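Local coordinates for protein mirolysin (Tannerella forsythia, PDB 6R7V) that cleaves proteins as a zinc metallopeptidase of the pappalysin family, here in its latent zymogen form, at residues Y166-F169 with P170-Q174; H207-G210 with H211-D214. The protein carries 1 engineered substitution. All coordinates share one frame; numbering follows the deposited sequence.

Contact 1: Y166-F169 with P170-Q174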
# COMPACT_ATOMS: atom_id res chain seq x y z
N TYR A 166 -6.79 -4.05 -1.26
CA TYR A 166 -7.28 -2.72 -0.94
C TYR A 166 -6.64 -2.22 0.35
O TYR A 166 -6.20 -3.01 1.19
CB TYR A 166 -8.81 -2.65 -0.88
CG TYR A 166 -9.47 -3.36 0.27
CD1 TYR A 166 -9.84 -2.67 1.42
CD2 TYR A 166 -9.82 -4.70 0.17
CE1 TYR A 166 -10.50 -3.31 2.47
CE2 TYR A 166 -10.50 -5.35 1.20
CZ TYR A 166 -10.86 -4.64 2.34
OH TYR A 166 -11.51 -5.27 3.37
N ALA A 167 -6.59 -0.91 0.51
CA ALA A 167 -6.00 -0.28 1.68
C ALA A 167 -6.94 0.74 2.25
O ALA A 167 -7.76 1.29 1.51
CB ALA A 167 -4.70 0.41 1.28
N GLN A 168 -6.73 1.09 3.50
CA GLN A 168 -7.45 2.19 4.10
C GLN A 168 -6.49 3.40 4.13
O GLN A 168 -5.35 3.27 4.56
CB GLN A 168 -7.98 1.84 5.51
CG GLN A 168 -8.89 2.94 6.02
CD GLN A 168 -9.56 2.57 7.32
OE1 GLN A 168 -10.48 1.77 7.33
NE2 GLN A 168 -9.10 3.14 8.41
N PHE A 169 -6.96 4.58 3.69
CA PHE A 169 -6.11 5.76 3.63
C PHE A 169 -5.95 6.44 5.00
O PHE A 169 -6.88 6.38 5.81
CB PHE A 169 -6.72 6.78 2.66
CG PHE A 169 -6.60 6.41 1.21
CD1 PHE A 169 -7.68 5.87 0.52
CD2 PHE A 169 -5.41 6.61 0.52
CE1 PHE A 169 -7.55 5.47 -0.81
CE2 PHE A 169 -5.30 6.26 -0.83
CZ PHE A 169 -6.38 5.71 -1.49
N PRO A 170 -4.84 7.19 5.21
CA PRO A 170 -4.64 7.86 6.51
C PRO A 170 -5.72 8.86 6.90
O PRO A 170 -5.95 9.03 8.10
CB PRO A 170 -3.32 8.61 6.32
CG PRO A 170 -2.58 7.82 5.27
CD PRO A 170 -3.63 7.27 4.36
N PHE A 171 -6.42 9.49 5.92
CA PHE A 171 -7.46 10.46 6.31
C PHE A 171 -8.63 9.77 7.03
O PHE A 171 -9.45 10.46 7.64
CB PHE A 171 -7.98 11.29 5.10
CG PHE A 171 -9.05 10.60 4.26
CD1 PHE A 171 -8.69 9.73 3.24
CD2 PHE A 171 -10.39 10.80 4.52
CE1 PHE A 171 -9.67 9.08 2.48
CE2 PHE A 171 -11.37 10.11 3.78
CZ PHE A 171 -11.00 9.25 2.78
N GLU A 172 -8.73 8.45 6.91
CA GLU A 172 -9.79 7.66 7.53
C GLU A 172 -9.37 7.13 8.91
O GLU A 172 -10.21 6.52 9.58
CB GLU A 172 -10.16 6.43 6.64
CG GLU A 172 -10.16 6.67 5.12
CD GLU A 172 -10.66 5.53 4.23
OE1 GLU A 172 -9.87 4.96 3.43
OE2 GLU A 172 -11.86 5.23 4.34
N PHE A 173 -8.09 7.32 9.33
CA PHE A 173 -7.62 6.72 10.58
C PHE A 173 -8.41 7.19 11.80
O PHE A 173 -8.82 6.34 12.60
CB PHE A 173 -6.12 6.96 10.79
CG PHE A 173 -5.60 6.17 11.97
CD1 PHE A 173 -5.20 4.85 11.81
CD2 PHE A 173 -5.63 6.70 13.26
CE1 PHE A 173 -4.73 4.11 12.89
CE2 PHE A 173 -5.16 5.96 14.35
CZ PHE A 173 -4.73 4.66 14.16
N GLN A 174 -8.60 8.50 11.94
CA GLN A 174 -9.29 9.03 13.12
C GLN A 174 -10.67 8.41 13.27
O GLN A 174 -10.99 7.96 14.38
CB GLN A 174 -9.35 10.56 13.04
CG GLN A 174 -10.18 11.23 14.16
CD GLN A 174 -10.16 12.73 14.06
OE1 GLN A 174 -10.48 13.33 13.02
NE2 GLN A 174 -9.80 13.39 15.15

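Contact 2: H207-G210 with H211-D214. Engineered in segment 207-210: Ala208 (natural residue Glu). With ZN (zinc ion), chain D.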
# COMPACT_ATOMS: atom_id res chain seq x y z
N HIS A 207 2.03 -1.73 -3.65
CA HIS A 207 1.05 -0.74 -4.11
C HIS A 207 0.06 -0.40 -2.96
O HIS A 207 -0.21 0.79 -2.72
CB HIS A 207 0.33 -1.37 -5.31
CG HIS A 207 -0.81 -0.59 -5.86
ND1 HIS A 207 -0.70 0.09 -7.06
CD2 HIS A 207 -2.08 -0.47 -5.39
CE1 HIS A 207 -1.90 0.61 -7.28
NE2 HIS A 207 -2.75 0.32 -6.28
N ALA A 208 -0.48 -1.42 -2.27
CA ALA A 208 -1.46 -1.19 -1.20
C ALA A 208 -0.83 -0.45 -0.05
O ALA A 208 -1.47 0.44 0.53
CB ALA A 208 -2.01 -2.51 -0.69
N VAL A 209 0.40 -0.82 0.33
CA VAL A 209 1.09 -0.12 1.43
C VAL A 209 1.34 1.35 1.01
O VAL A 209 1.23 2.25 1.85
CB VAL A 209 2.39 -0.88 1.87
CG1 VAL A 209 3.22 -0.07 2.86
CG2 VAL A 209 2.03 -2.24 2.46
N GLY A 210 1.59 1.60 -0.29
CA GLY A 210 1.69 2.97 -0.77
C GLY A 210 0.42 3.74 -0.44
O GLY A 210 0.50 4.85 0.06
N HIS A 211 -0.79 3.15 -0.70
CA HIS A 211 -2.04 3.85 -0.29
C HIS A 211 -2.15 4.04 1.23
O HIS A 211 -2.60 5.10 1.69
CB HIS A 211 -3.27 3.06 -0.73
CG HIS A 211 -3.49 2.93 -2.21
ND1 HIS A 211 -3.59 4.04 -3.04
CD2 HIS A 211 -3.76 1.83 -2.94
CE1 HIS A 211 -3.92 3.57 -4.24
NE2 HIS A 211 -4.05 2.26 -4.22
N TRP A 212 -1.76 3.02 2.01
CA TRP A 212 -1.79 3.16 3.48
C TRP A 212 -0.85 4.30 3.95
O TRP A 212 -1.06 4.88 5.03
CB TRP A 212 -1.39 1.80 4.05
CG TRP A 212 -1.37 1.71 5.54
CD1 TRP A 212 -2.45 1.60 6.37
CD2 TRP A 212 -0.22 1.67 6.36
NE1 TRP A 212 -2.03 1.54 7.68
CE2 TRP A 212 -0.65 1.62 7.70
CE3 TRP A 212 1.16 1.72 6.09
CZ2 TRP A 212 0.25 1.56 8.78
CZ3 TRP A 212 2.04 1.67 7.15
CH2 TRP A 212 1.59 1.63 8.48
N LEU A 213 0.17 4.64 3.11
CA LEU A 213 1.10 5.73 3.32
C LEU A 213 0.75 6.97 2.47
O LEU A 213 1.60 7.82 2.17
CB LEU A 213 2.54 5.27 3.11
CG LEU A 213 3.04 4.23 4.13
CD1 LEU A 213 4.40 3.73 3.76
CD2 LEU A 213 3.00 4.80 5.59
N ASP A 214 -0.53 7.10 2.14
CA ASP A 214 -1.15 8.31 1.59
C ASP A 214 -1.00 8.49 0.08
O ASP A 214 -1.41 9.55 -0.45
CB ASP A 214 -0.64 9.59 2.32
CG ASP A 214 -1.72 10.59 2.61
OD1 ASP A 214 -2.88 10.20 2.63
OD2 ASP A 214 -1.39 11.79 2.79
ZN ZN D . -4.56 1.04 -5.78

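Contact 1: Y166-F169 with P170-Q174
The backbone N-H of Phe169 gives its hydrogen to the carboxylate of Glu172, Phe169 N to Glu172 OE1 2.9 Å, at a fairly straight 160°. The oxygen is met on its anti side, somewhat out of the carboxylate plane. Glu172 replies from its own backbone, its N lying 3.0 Å from Phe169 O and above the carbonyl plane, so this glutamate holds both polar backbone atoms of Phe169. A glutamate suits the place because its extended chain reaches back three residues. CG stands anti to the carbonyl carbon, chi1 -38°, and passes over a face of the Phe171 ring near its rim.

The return bond closes a turn from Phe169 to Glu172 and starts the 3-10 segment 170-172, and Phe173 N continues it to Pro170 O at 3.0 Å. Proline is well placed at the first residue of the 3-10 segment: its fixed phi fits, and no turn bond calls for an N-H there. Gln168 lies across the glutamate, its CG 3.4 Å from Glu172 OE1, with amide and carboxylate planes 43° apart. Its amide end is held by other groups, OE1 by Thr179 and NE2 by the carbonyl of Lys176. Phe169 CB makes an apolar contact with Phe171 CD1 at 3.6 Å. The Phe169 ring presents its edge to Glu172 OE1, 3.8 Å from CD1.

The turn comes soon after strand 165-167, an antiparallel partner of strand 182-185 in the mixed sheet. Pro170 and Phe171 lie against helix 20-32, Pro170 on Trp29 and Phe171 on Lys22, Arg25 and Ile26. The Phe169 ring meets that of His211 on helix 203-212, and the Phe173 side chain touches Thr148 and Asp180.

Contact 2: H207-G210 with H211-D214
His207 and His211 are the first two histidines of the metzincin zinc-binding consensus HEXXHXXGXXH, one turn apart at the end of helix 203-212. His207 NE2 and His211 NE2 each bind the zinc at 2.0 Å; His217 and Cys6 complete the set, the cysteine consistent with cysteine-switch latency. The two imidazoles reach the metal by different torsions: His207 has CG anti to its N, chi1 174°, whereas His211 has CG anti to its carbonyl carbon, chi1 -65°. Their planes stand almost perpendicular, at 86°, and the nitrogens, 3.1 Å apart from His207 NE2 to His211 NE2, are joined through the metal. Second-shell carbonyls probably fix the ring rotations: Tyr266 O takes His207 ND1, and Leu215 O takes His211 ND1. Ala208 is an engineered substitution for the natural glutamate, the E of the consensus.

Helical bonds hold the spacing, Trp212 N to Ala208 O measuring 3.0 Å. On another side Val209 and Leu213 lie alongside each other, Val209 CG1 to Leu213 CD1 4.1 Å, their branched apolar chains suited to packing on strand 101-105. Asp214 occupies the consensus glycine position and takes the positive phi needed at the C-prime place of a Schellman motif. Its carboxylate pairs with Arg285, while Leu215 N turns back to Gly210 O and Asp214 N bonds to His211 O at 2.9 Å.

From the N terminus, contact 1 comes first, a short turn leaving strand 165-167. The chain then returns along strand 182-185, antiparallel to that strand, before helix 203-212 carries it into contact 2 and the turn that ends the helix. Each contact closes a local turn; the two run in series, neither nesting nor crossing. In space they touch nonetheless, with centres about 9 Å apart: Pro170 CG packs 3.3 Å from Trp212 O, Phe169 CD2 lies 3.4 Å from His211 O, and Ala167 CB meets Ala208 O. Residues 166-174 thus join the edge of the mixed sheet and helix 20-32 to the zinc-binding helix.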